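Local atomic coordinates of capsid protein (Infectious hypodermal and hematopoietic necrosis virus, PDB entry 3N7X), a protein that forms the icosahedral shell of a shrimp densovirus, sixty copies of its beta-barrel subunit assembling into the capsid that presumably encloses the viral genome. Residues His47-Gln51 / Thr96-Val102; Tyr109-Lys115 / His292-Pro298; Met123-Asp129 / Leu279-Val285. All coordinates share one frame; numbering follows the deposited sequence.

Contact 1 of 3, residues His47-Gln51 / Thr96-Val102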
loop_
_atom_site.group_PDB
_atom_site.type_symbol
_atom_site.label_atom_id
_atom_site.label_comp_id
_atom_site.label_asym_id
_atom_site.label_seq_id
_atom_site.Cartn_x
_atom_site.Cartn_y
_atom_site.Cartn_z
ATOM N N HIS A 47 -87.890 -0.864 -0.380
ATOM C CA HIS A 47 -87.713 -2.010 -1.270
ATOM C C HIS A 47 -88.451 -3.237 -0.759
ATOM O O HIS A 47 -88.383 -3.566 0.422
ATOM C CB HIS A 47 -86.223 -2.326 -1.418
ATOM C CG HIS A 47 -85.446 -1.246 -2.107
ATOM N ND1 HIS A 47 -85.200 -1.255 -3.465
ATOM C CD2 HIS A 47 -84.899 -0.100 -1.633
ATOM C CE1 HIS A 47 -84.533 -0.161 -3.795
ATOM N NE2 HIS A 47 -84.338 0.556 -2.703
ATOM N N ILE A 48 -89.163 -3.909 -1.656
ATOM C CA ILE A 48 -89.907 -5.105 -1.294
ATOM C C ILE A 48 -89.575 -6.215 -2.275
ATOM O O ILE A 48 -89.650 -6.021 -3.490
ATOM C CB ILE A 48 -91.446 -4.892 -1.350
ATOM C CG1 ILE A 48 -91.879 -3.784 -0.393
ATOM C CG2 ILE A 48 -92.160 -6.175 -0.967
ATOM C CD1 ILE A 48 -91.692 -2.394 -0.936
ATOM N N THR A 49 -89.206 -7.376 -1.746
ATOM C CA THR A 49 -88.894 -8.520 -2.586
ATOM C C THR A 49 -90.045 -9.520 -2.547
ATOM O O THR A 49 -90.612 -9.787 -1.488
ATOM C CB THR A 49 -87.612 -9.228 -2.121
ATOM O OG1 THR A 49 -86.491 -8.362 -2.330
ATOM C CG2 THR A 49 -87.399 -10.523 -2.907
ATOM N N PHE A 50 -90.390 -10.055 -3.711
ATOM C CA PHE A 50 -91.459 -11.038 -3.820
ATOM C C PHE A 50 -90.825 -12.366 -4.187
ATOM O O PHE A 50 -89.950 -12.418 -5.057
ATOM C CB PHE A 50 -92.448 -10.618 -4.905
ATOM C CG PHE A 50 -93.248 -9.403 -4.548
ATOM C CD1 PHE A 50 -94.514 -9.531 -3.981
ATOM C CD2 PHE A 50 -92.719 -8.126 -4.732
ATOM C CE1 PHE A 50 -95.247 -8.406 -3.599
ATOM C CE2 PHE A 50 -93.441 -6.994 -4.354
ATOM C CZ PHE A 50 -94.709 -7.136 -3.784
ATOM N N GLN A 51 -91.258 -13.435 -3.523
ATOM C CA GLN A 51 -90.717 -14.766 -3.784
ATOM C C GLN A 51 -91.814 -15.807 -3.674
ATOM O O GLN A 51 -92.689 -15.694 -2.817
ATOM C CB GLN A 51 -89.620 -15.101 -2.770
ATOM C CG GLN A 51 -88.491 -14.094 -2.716
ATOM C CD GLN A 51 -87.616 -14.255 -1.487
ATOM O OE1 GLN A 51 -88.113 -14.322 -0.361
ATOM N NE2 GLN A 51 -86.303 -14.303 -1.694
ATOM N N THR A 96 -100.831 -11.163 -2.987
ATOM C CA THR A 96 -99.917 -11.577 -1.930
ATOM C C THR A 96 -100.001 -10.564 -0.793
ATOM O O THR A 96 -100.325 -9.400 -1.022
ATOM C CB THR A 96 -98.463 -11.598 -2.431
ATOM O OG1 THR A 96 -98.114 -10.295 -2.919
ATOM C CG2 THR A 96 -98.290 -12.617 -3.546
ATOM N N GLN A 97 -99.705 -10.997 0.429
ATOM C CA GLN A 97 -99.754 -10.085 1.568
ATOM C C GLN A 97 -98.902 -8.859 1.300
ATOM O O GLN A 97 -99.304 -7.734 1.606
ATOM C CB GLN A 97 -99.250 -10.760 2.844
ATOM C CG GLN A 97 -100.313 -11.480 3.654
ATOM C CD GLN A 97 -101.505 -10.596 3.997
ATOM O OE1 GLN A 97 -102.561 -10.694 3.369
ATOM N NE2 GLN A 97 -101.337 -9.727 4.993
ATOM N N ARG A 98 -97.724 -9.074 0.727
ATOM C CA ARG A 98 -96.838 -7.961 0.443
ATOM C C ARG A 98 -97.461 -6.969 -0.528
ATOM O O ARG A 98 -97.470 -5.766 -0.262
ATOM C CB ARG A 98 -95.482 -8.467 -0.061
ATOM C CG ARG A 98 -94.722 -9.211 1.035
ATOM C CD ARG A 98 -93.258 -9.491 0.720
ATOM N NE ARG A 98 -92.593 -9.994 1.920
ATOM C CZ ARG A 98 -91.288 -9.904 2.170
ATOM N NH1 ARG A 98 -90.468 -9.331 1.298
ATOM N NH2 ARG A 98 -90.805 -10.370 3.315
ATOM N N TYR A 99 -98.002 -7.449 -1.640
ATOM C CA TYR A 99 -98.617 -6.522 -2.575
ATOM C C TYR A 99 -99.768 -5.797 -1.882
ATOM O O TYR A 99 -99.903 -4.577 -1.979
ATOM C CB TYR A 99 -99.129 -7.256 -3.817
ATOM C CG TYR A 99 -99.951 -6.376 -4.740
ATOM C CD1 TYR A 99 -99.538 -5.077 -5.058
ATOM C CD2 TYR A 99 -101.152 -6.836 -5.288
ATOM C CE1 TYR A 99 -100.305 -4.256 -5.897
ATOM C CE2 TYR A 99 -101.923 -6.026 -6.129
ATOM C CZ TYR A 99 -101.495 -4.738 -6.428
ATOM O OH TYR A 99 -102.265 -3.943 -7.250
ATOM N N LYS A 100 -100.581 -6.557 -1.159
ATOM C CA LYS A 100 -101.727 -6.004 -0.457
ATOM C C LYS A 100 -101.374 -4.838 0.466
ATOM O O LYS A 100 -102.066 -3.821 0.484
ATOM C CB LYS A 100 -102.406 -7.112 0.345
ATOM C CG LYS A 100 -103.677 -6.698 1.056
ATOM C CD LYS A 100 -104.270 -7.891 1.785
ATOM C CE LYS A 100 -105.548 -7.532 2.534
ATOM N NZ LYS A 100 -106.109 -8.717 3.263
ATOM N N MET A 101 -100.292 -4.981 1.219
ATOM C CA MET A 101 -99.879 -3.948 2.159
ATOM C C MET A 101 -99.239 -2.701 1.561
ATOM O O MET A 101 -99.145 -1.682 2.245
ATOM C CB MET A 101 -98.921 -4.539 3.185
ATOM C CG MET A 101 -99.485 -5.727 3.933
ATOM S SD MET A 101 -100.835 -5.259 5.008
ATOM C CE MET A 101 -99.981 -5.074 6.520
ATOM N N VAL A 102 -98.791 -2.765 0.310
ATOM C CA VAL A 102 -98.159 -1.601 -0.312
ATOM C C VAL A 102 -98.904 -1.129 -1.547
ATOM O O VAL A 102 -98.506 -0.161 -2.189
ATOM C CB VAL A 102 -96.702 -1.891 -0.727
ATOM C CG1 VAL A 102 -95.879 -2.224 0.498
ATOM C CG2 VAL A 102 -96.656 -3.030 -1.733
#

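Contact 2 of 3, residues Tyr109-Lys115 / His292-Pro298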
loop_
_atom_site.group_PDB
_atom_site.type_symbol
_atom_site.label_atom_id
_atom_site.label_comp_id
_atom_site.label_asym_id
_atom_site.label_seq_id
_atom_site.Cartn_x
_atom_site.Cartn_y
_atom_site.Cartn_z
ATOM N N TYR A 109 -98.029 6.864 -5.123
ATOM C CA TYR A 109 -96.723 7.494 -5.193
ATOM C C TYR A 109 -95.706 6.938 -6.174
ATOM O O TYR A 109 -94.673 7.560 -6.402
ATOM C CB TYR A 109 -96.150 7.566 -3.781
ATOM C CG TYR A 109 -97.048 8.388 -2.880
ATOM C CD1 TYR A 109 -97.092 9.779 -2.998
ATOM C CD2 TYR A 109 -97.917 7.776 -1.972
ATOM C CE1 TYR A 109 -97.981 10.540 -2.241
ATOM C CE2 TYR A 109 -98.816 8.534 -1.211
ATOM C CZ TYR A 109 -98.840 9.914 -1.354
ATOM O OH TYR A 109 -99.727 10.677 -0.630
ATOM N N GLY A 110 -95.982 5.778 -6.758
ATOM C CA GLY A 110 -95.054 5.243 -7.739
ATOM C C GLY A 110 -94.158 4.089 -7.340
ATOM O O GLY A 110 -93.860 3.878 -6.159
ATOM N N TRP A 111 -93.708 3.353 -8.351
ATOM C CA TRP A 111 -92.857 2.196 -8.136
ATOM C C TRP A 111 -91.972 1.895 -9.346
ATOM O O TRP A 111 -92.170 2.446 -10.432
ATOM C CB TRP A 111 -93.729 0.976 -7.835
ATOM C CG TRP A 111 -94.863 0.816 -8.814
ATOM C CD1 TRP A 111 -96.147 1.254 -8.659
ATOM C CD2 TRP A 111 -94.800 0.213 -10.116
ATOM N NE1 TRP A 111 -96.888 0.962 -9.780
ATOM C CE2 TRP A 111 -96.087 0.323 -10.689
ATOM C CE3 TRP A 111 -93.782 -0.408 -10.853
ATOM C CZ2 TRP A 111 -96.387 -0.169 -11.969
ATOM C CZ3 TRP A 111 -94.077 -0.897 -12.128
ATOM C CH2 TRP A 111 -95.373 -0.774 -12.671
ATOM N N LYS A 112 -90.999 1.011 -9.133
ATOM C CA LYS A 112 -90.064 0.571 -10.168
ATOM C C LYS A 112 -89.831 -0.905 -9.950
ATOM O O LYS A 112 -89.930 -1.393 -8.822
ATOM C CB LYS A 112 -88.682 1.210 -10.018
ATOM C CG LYS A 112 -88.574 2.676 -10.237
ATOM C CD LYS A 112 -87.133 3.101 -10.017
ATOM C CE LYS A 112 -86.982 4.589 -10.235
ATOM N NZ LYS A 112 -85.589 5.032 -10.004
ATOM N N VAL A 113 -89.501 -1.609 -11.025
ATOM C CA VAL A 113 -89.163 -3.015 -10.928
ATOM C C VAL A 113 -87.710 -3.067 -11.369
ATOM O O VAL A 113 -87.369 -2.667 -12.485
ATOM C CB VAL A 113 -90.001 -3.893 -11.863
ATOM C CG1 VAL A 113 -89.505 -5.332 -11.788
ATOM C CG2 VAL A 113 -91.460 -3.827 -11.462
ATOM N N HIS A 114 -86.844 -3.534 -10.481
ATOM C CA HIS A 114 -85.427 -3.624 -10.786
ATOM C C HIS A 114 -85.096 -4.897 -11.531
ATOM O O HIS A 114 -84.648 -4.865 -12.673
ATOM C CB HIS A 114 -84.610 -3.555 -9.497
ATOM C CG HIS A 114 -84.587 -2.194 -8.879
ATOM N ND1 HIS A 114 -83.853 -1.152 -9.406
ATOM C CD2 HIS A 114 -85.256 -1.682 -7.818
ATOM C CE1 HIS A 114 -84.073 -0.058 -8.698
ATOM N NE2 HIS A 114 -84.921 -0.352 -7.730
ATOM N N LYS A 115 -85.341 -6.023 -10.884
ATOM C CA LYS A 115 -85.027 -7.311 -11.471
ATOM C C LYS A 115 -86.117 -8.314 -11.107
ATOM O O LYS A 115 -86.768 -8.193 -10.069
ATOM C CB LYS A 115 -83.672 -7.764 -10.925
ATOM C CG LYS A 115 -83.066 -8.974 -11.582
ATOM C CD LYS A 115 -81.741 -9.342 -10.911
ATOM C CE LYS A 115 -81.105 -10.571 -11.570
ATOM N NZ LYS A 115 -79.874 -11.061 -10.871
ATOM N N HIS A 292 -87.934 -7.843 -7.536
ATOM C CA HIS A 292 -87.472 -6.788 -6.644
ATOM C C HIS A 292 -88.205 -5.506 -6.998
ATOM O O HIS A 292 -88.015 -4.938 -8.076
ATOM C CB HIS A 292 -85.958 -6.587 -6.773
ATOM C CG HIS A 292 -85.155 -7.783 -6.360
ATOM N ND1 HIS A 292 -85.281 -8.373 -5.118
ATOM C CD2 HIS A 292 -84.226 -8.509 -7.028
ATOM C CE1 HIS A 292 -84.466 -9.411 -5.039
ATOM N NE2 HIS A 292 -83.815 -9.516 -6.184
ATOM N N LEU A 293 -89.050 -5.062 -6.075
ATOM C CA LEU A 293 -89.841 -3.863 -6.270
ATOM C C LEU A 293 -89.348 -2.724 -5.392
ATOM O O LEU A 293 -88.888 -2.941 -4.270
ATOM C CB LEU A 293 -91.298 -4.157 -5.933
ATOM C CG LEU A 293 -92.303 -3.051 -6.253
ATOM C CD1 LEU A 293 -92.545 -3.001 -7.752
ATOM C CD2 LEU A 293 -93.604 -3.322 -5.526
ATOM N N GLU A 294 -89.426 -1.508 -5.918
ATOM C CA GLU A 294 -89.036 -0.336 -5.153
ATOM C C GLU A 294 -90.243 0.581 -5.190
ATOM O O GLU A 294 -90.776 0.891 -6.257
ATOM C CB GLU A 294 -87.813 0.363 -5.756
ATOM C CG GLU A 294 -87.443 1.652 -5.022
ATOM C CD GLU A 294 -86.136 2.284 -5.498
ATOM O OE1 GLU A 294 -85.691 1.991 -6.630
ATOM O OE2 GLU A 294 -85.555 3.091 -4.736
ATOM N N VAL A 295 -90.695 0.988 -4.014
ATOM C CA VAL A 295 -91.853 1.850 -3.915
ATOM C C VAL A 295 -91.479 3.169 -3.278
ATOM O O VAL A 295 -90.743 3.238 -2.291
ATOM C CB VAL A 295 -92.971 1.199 -3.087
ATOM C CG1 VAL A 295 -94.172 2.126 -3.025
ATOM C CG2 VAL A 295 -93.358 -0.134 -3.697
ATOM N N ARG A 296 -92.020 4.218 -3.867
ATOM C CA ARG A 296 -91.792 5.578 -3.444
ATOM C C ARG A 296 -92.645 5.898 -2.201
ATOM O O ARG A 296 -93.799 5.477 -2.104
ATOM C CB ARG A 296 -92.149 6.457 -4.640
ATOM C CG ARG A 296 -91.813 7.886 -4.527
ATOM C CD ARG A 296 -90.333 8.176 -4.549
ATOM N NE ARG A 296 -90.238 9.600 -4.277
ATOM C CZ ARG A 296 -90.350 10.541 -5.204
ATOM N NH1 ARG A 296 -90.522 10.210 -6.475
ATOM N NH2 ARG A 296 -90.384 11.814 -4.845
ATOM N N LEU A 297 -92.074 6.620 -1.238
ATOM C CA LEU A 297 -92.809 6.980 -0.021
ATOM C C LEU A 297 -93.611 8.268 -0.180
ATOM O O LEU A 297 -93.281 9.126 -1.003
ATOM C CB LEU A 297 -91.845 7.169 1.151
ATOM C CG LEU A 297 -91.227 5.936 1.806
ATOM C CD1 LEU A 297 -90.161 6.363 2.805
ATOM C CD2 LEU A 297 -92.314 5.139 2.501
ATOM N N PRO A 298 -94.695 8.415 0.593
ATOM C CA PRO A 298 -95.470 9.650 0.466
ATOM C C PRO A 298 -94.651 10.782 1.082
ATOM O O PRO A 298 -93.706 10.533 1.829
ATOM C CB PRO A 298 -96.751 9.346 1.243
ATOM C CG PRO A 298 -96.326 8.322 2.227
ATOM C CD PRO A 298 -95.393 7.438 1.445
HETATM O O HOH W 1 -84.302 4.105 -7.843
#

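Contact 3 of 3, residues Met123-Asp129 / Leu279-Val285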
loop_
_atom_site.group_PDB
_atom_site.type_symbol
_atom_site.label_atom_id
_atom_site.label_comp_id
_atom_site.label_asym_id
_atom_site.label_seq_id
_atom_site.Cartn_x
_atom_site.Cartn_y
_atom_site.Cartn_z
ATOM N N MET A 123 -86.780 -31.357 -12.917
ATOM C CA MET A 123 -87.717 -31.959 -13.850
ATOM C C MET A 123 -87.971 -33.439 -13.578
ATOM O O MET A 123 -87.053 -34.190 -13.246
ATOM C CB MET A 123 -87.215 -31.820 -15.280
ATOM C CG MET A 123 -88.094 -32.545 -16.273
ATOM S SD MET A 123 -87.445 -32.467 -17.933
ATOM C CE MET A 123 -87.664 -30.706 -18.278
ATOM N N VAL A 124 -89.230 -33.845 -13.727
ATOM C CA VAL A 124 -89.629 -35.233 -13.548
ATOM C C VAL A 124 -90.379 -35.652 -14.810
ATOM O O VAL A 124 -91.527 -35.264 -15.015
ATOM C CB VAL A 124 -90.560 -35.406 -12.336
ATOM C CG1 VAL A 124 -91.013 -36.855 -12.233
ATOM C CG2 VAL A 124 -89.841 -34.986 -11.067
ATOM N N PRO A 125 -89.726 -36.433 -15.686
ATOM C CA PRO A 125 -90.329 -36.907 -16.940
ATOM C C PRO A 125 -91.498 -37.869 -16.715
ATOM O O PRO A 125 -91.448 -38.734 -15.839
ATOM C CB PRO A 125 -89.156 -37.581 -17.655
ATOM C CG PRO A 125 -87.962 -36.845 -17.124
ATOM C CD PRO A 125 -88.286 -36.737 -15.655
ATOM N N LEU A 126 -92.539 -37.721 -17.529
ATOM C CA LEU A 126 -93.733 -38.550 -17.416
ATOM C C LEU A 126 -94.139 -39.178 -18.741
ATOM O O LEU A 126 -93.794 -38.672 -19.809
ATOM C CB LEU A 126 -94.896 -37.699 -16.912
ATOM C CG LEU A 126 -94.692 -36.986 -15.579
ATOM C CD1 LEU A 126 -95.757 -35.928 -15.409
ATOM C CD2 LEU A 126 -94.732 -37.999 -14.443
ATOM N N MET A 127 -94.886 -40.276 -18.669
ATOM C CA MET A 127 -95.368 -40.939 -19.876
ATOM C C MET A 127 -96.717 -41.608 -19.636
ATOM O O MET A 127 -97.091 -41.902 -18.498
ATOM C CB MET A 127 -94.362 -41.978 -20.371
ATOM C CG MET A 127 -94.110 -43.122 -19.414
ATOM S SD MET A 127 -92.839 -44.220 -20.081
ATOM C CE MET A 127 -93.073 -45.723 -19.082
ATOM N N LYS A 128 -97.447 -41.832 -20.722
ATOM C CA LYS A 128 -98.748 -42.477 -20.657
ATOM C C LYS A 128 -98.812 -43.436 -21.836
ATOM O O LYS A 128 -99.748 -43.413 -22.632
ATOM C CB LYS A 128 -99.860 -41.429 -20.751
ATOM C CG LYS A 128 -101.239 -41.926 -20.334
ATOM C CD LYS A 128 -102.230 -40.773 -20.287
ATOM C CE LYS A 128 -103.563 -41.186 -19.684
ATOM N NZ LYS A 128 -104.472 -40.010 -19.507
ATOM N N ASP A 129 -97.790 -44.274 -21.950
ATOM C CA ASP A 129 -97.727 -45.237 -23.035
ATOM C C ASP A 129 -97.983 -46.668 -22.578
ATOM O O ASP A 129 -98.183 -47.554 -23.404
ATOM C CB ASP A 129 -96.376 -45.142 -23.751
ATOM C CG ASP A 129 -96.186 -43.809 -24.452
ATOM O OD1 ASP A 129 -97.135 -43.359 -25.131
ATOM O OD2 ASP A 129 -95.094 -43.214 -24.330
ATOM N N LEU A 279 -95.299 -41.040 -29.128
ATOM C CA LEU A 279 -95.312 -41.279 -27.693
ATOM C C LEU A 279 -96.100 -40.208 -26.958
ATOM O O LEU A 279 -96.302 -39.104 -27.468
ATOM C CB LEU A 279 -93.885 -41.318 -27.146
ATOM C CG LEU A 279 -92.958 -42.409 -27.688
ATOM C CD1 LEU A 279 -91.638 -42.352 -26.930
ATOM C CD2 LEU A 279 -93.603 -43.780 -27.528
ATOM N N LYS A 280 -96.564 -40.552 -25.763
ATOM C CA LYS A 280 -97.311 -39.619 -24.930
ATOM C C LYS A 280 -96.407 -39.286 -23.752
ATOM O O LYS A 280 -96.414 -39.969 -22.723
ATOM C CB LYS A 280 -98.614 -40.254 -24.439
ATOM C CG LYS A 280 -99.557 -40.680 -25.556
ATOM C CD LYS A 280 -100.926 -41.083 -25.009
ATOM C CE LYS A 280 -101.818 -41.671 -26.098
ATOM N NZ LYS A 280 -101.284 -42.975 -26.606
ATOM N N LEU A 281 -95.614 -38.236 -23.921
ATOM C CA LEU A 281 -94.681 -37.819 -22.888
ATOM C C LEU A 281 -95.008 -36.437 -22.346
ATOM O O LEU A 281 -95.673 -35.634 -23.001
ATOM C CB LEU A 281 -93.251 -37.818 -23.445
ATOM C CG LEU A 281 -92.749 -39.101 -24.114
ATOM C CD1 LEU A 281 -91.340 -38.871 -24.629
ATOM C CD2 LEU A 281 -92.773 -40.260 -23.123
ATOM N N GLY A 282 -94.522 -36.173 -21.139
ATOM C CA GLY A 282 -94.734 -34.892 -20.501
ATOM C C GLY A 282 -93.741 -34.779 -19.366
ATOM O O GLY A 282 -92.843 -35.611 -19.248
ATOM N N CYS A 283 -93.886 -33.760 -18.530
ATOM C CA CYS A 283 -92.981 -33.601 -17.406
ATOM C C CYS A 283 -93.508 -32.557 -16.440
ATOM O O CYS A 283 -94.390 -31.764 -16.778
ATOM C CB CYS A 283 -91.602 -33.174 -17.893
ATOM S SG CYS A 283 -91.537 -31.448 -18.415
ATOM N N ARG A 284 -92.964 -32.574 -15.230
ATOM C CA ARG A 284 -93.332 -31.619 -14.197
ATOM C C ARG A 284 -92.051 -31.026 -13.645
ATOM O O ARG A 284 -91.083 -31.744 -13.389
ATOM C CB ARG A 284 -94.095 -32.301 -13.068
ATOM C CG ARG A 284 -94.112 -31.512 -11.757
ATOM C CD ARG A 284 -94.949 -32.282 -10.777
ATOM N NE ARG A 284 -94.883 -31.859 -9.379
ATOM C CZ ARG A 284 -93.781 -31.842 -8.642
ATOM N NH1 ARG A 284 -92.619 -32.198 -9.159
ATOM N NH2 ARG A 284 -93.861 -31.547 -7.357
ATOM N N VAL A 285 -92.048 -29.717 -13.458
ATOM C CA VAL A 285 -90.871 -29.045 -12.934
ATOM C C VAL A 285 -91.276 -28.126 -11.800
ATOM O O VAL A 285 -92.461 -27.867 -11.594
ATOM C CB VAL A 285 -90.178 -28.179 -14.022
ATOM C CG1 VAL A 285 -89.853 -29.023 -15.241
ATOM C CG2 VAL A 285 -91.072 -27.008 -14.402
HETATM O O HOH W 2 -98.344 -43.972 -27.427
#

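Contact 1 of 3, residues His47-Gln51 / Thr96-Val102
Phe50 and Ile48, on strand 45-59, pack against the first turns of helix 97-109, which runs roughly antiparallel to the strand at 150°, the short axes 9.5 Å apart. The apolar part of the contact rests on Phe50, whose CE1 corner packs against the N-terminal turn of the helix, 3.5 Å from Arg98 CB. With CG anti to the carbonyl carbon (chi1 -69°), the ring is carried from the strand to the helix, and a flat aromatic suits this place because its edge meets the polar Thr96 OG1 and Tyr99 N while it also packs on Arg98 CB. Ile48 adds a branched methyl, CG2, lying 3.9 Å from Arg98 CD as the two side chains run past each other in opposite directions; Val102 approaches Ile48 more loosely.

The polar part begins with Thr96, the N-cap of the helix. Its OG1 accepts from Tyr99 N at 3.1 Å and also hydrogen-bonds to the backbone oxygen of Leu83, so this hydroxyl has two partners in a buried place.

Arg98 stretches its chain, extended from CG to NE, across from the helix to the strand, and its NH1 gives a weak, bent bond (127°) to Thr49 O at 2.8 Å. Thr49 O also accepts from Gln300 of the second subunit. The stronger calls on the guanidinium come from that subunit, where Pro298 O accepts from NE and Asp44 forms a salt bridge with NH1. Arg98 therefore serves both an apolar strand-helix contact, through its methylenes, and a subunit interface, through its guanidinium.

Contact 2 of 3, residues Tyr109-Lys115 / His292-Pro298
Two antiparallel strands of the capsid beta-barrel, 111-131 and 281-296, pair here just where the first leaves helix 97-109. Trp111 faces Val295 and Val113 faces Leu293 as non-hydrogen-bonded pairs, while Lys112 and Glu294 form the hydrogen-bonded pair between them. At one end Arg296 N reaches Gly110 O (3.0 Å, nearly straight at 176°). At the other the ladder closes in a beta bulge: His114 and Lys115 together face His292, whose O accepts from His114 N and whose N donates to Lys115 O (2.8 Å). Gly110 follows the helix with positive phi (105°), a conformation glycine adopts easily, so the chain can turn into the strand.

Leu293 CD1 lies 4.0 Å from Val113 CG2 and also approaches Trp111 CB. Apolar residues, the branched Val113, Leu293 and Val295 and the large Trp111, suit this buried side, which helix 97-109 and strand 45-59 also touch.

The face of Lys112 and Glu294 is polar. These two side chains lie side by side, pointing the same way, and a water bridges Lys112 NZ and Glu294 OE1. Glu294 runs out fully extended, its CG opposite the backbone N (chi1 176°), which holds the carboxylate out to His114. There His114 NE2 donates to Glu294 OE1 at 2.7 Å, in the ring plane but from above the carboxylate plane. Glu294 OE2 is held by Ser45, and Lys112 NZ by Thr217.

Beyond the strands, Pro298 CB sits over one face of the Tyr109 ring, 3.6 Å from its centroid, a CH-pi contact. Tyr109 OH bonds to Gln97 of the second subunit. With both carboxylate oxygens engaged and a lysine nearby, Glu294 is probably stabilised as an anion, which would favour a proton on His114 NE2.

Contact 3 of 3, residues Met123-Asp129 / Leu279-Val285
Val124 and Arg284 pair in the antiparallel beta ladder in which the far part of strand 111-131 meets the start of strand 281-296. They and Leu126 with Gly282 are the hydrogen-bonded pairs, each satisfying two N-H groups and two carbonyls. Leu126 N reaches Gly282 O at 2.7 Å, and Gly282 N returns to Leu126 O; both donors stand above the carbonyl planes of their acceptors. Glycine here presents no side chain beside Leu126. Proline fits the neighbouring non-hydrogen-bonded position opposite Cys283, where the pairing with this strand asks for no N-H. Lys128 N continues the ladder to Lys280 O. On the outer sides, Cys283 and Val285 bond through their backbone to Phe58 and Phe56 of strand 45-59, and Met127 to Thr140 of strand 137-141.

Apolar side chains meet beside the ladder: Met123 CB lies 3.8 Å from Val285 CG1. The bent end of Met123 brings its CE to 3.9 Å from Cys283 SG. Farther along, Met127 CB touches Leu281 CD2 at 3.6 Å. Met203 also packs on Met123 and Val285, and Leu141 of the fifth subunit on Met127 and Leu281.

Arg284 makes a cation-pi contact with Tyr55, a residue seen to bind calcium, and weak hydrogen bonds to Ser269 and Tyr148 of the fourth subunit.

At the end of the ladder a carboxylate replaces a backbone acceptor. Asp129, with CG anti to the carbonyl carbon (chi1 -65°), turns toward Lys280; a water donates to its OD1 and is weakly linked to Lys280 NZ. Lys280 N itself donates to the syn lone pair of Asp129 OD1 at 2.9 Å.

In the fold
Contacts 2 and 3 join the same two long strands, 111-131 and 281-296, near their two ends: their centres are 40 Å apart, on opposite sides of the chain's centre, and contact 3 is nested within the loop that contact 2 closes. Contact 1 lies 11 Å from contact 2, centre to centre, and touches it, since strand 45-59 is the other neighbour of 281-296; Ile48 N probably bonds to Leu293 O (2.8 Å). Both meet the second subunit, whereas contact 3 meets the fourth and fifth. Metal lies near contact 3, with the Arg284 side chain about 8 Å from a bound calcium ion and that of Lys128 about 4 Å from a magnesium ion.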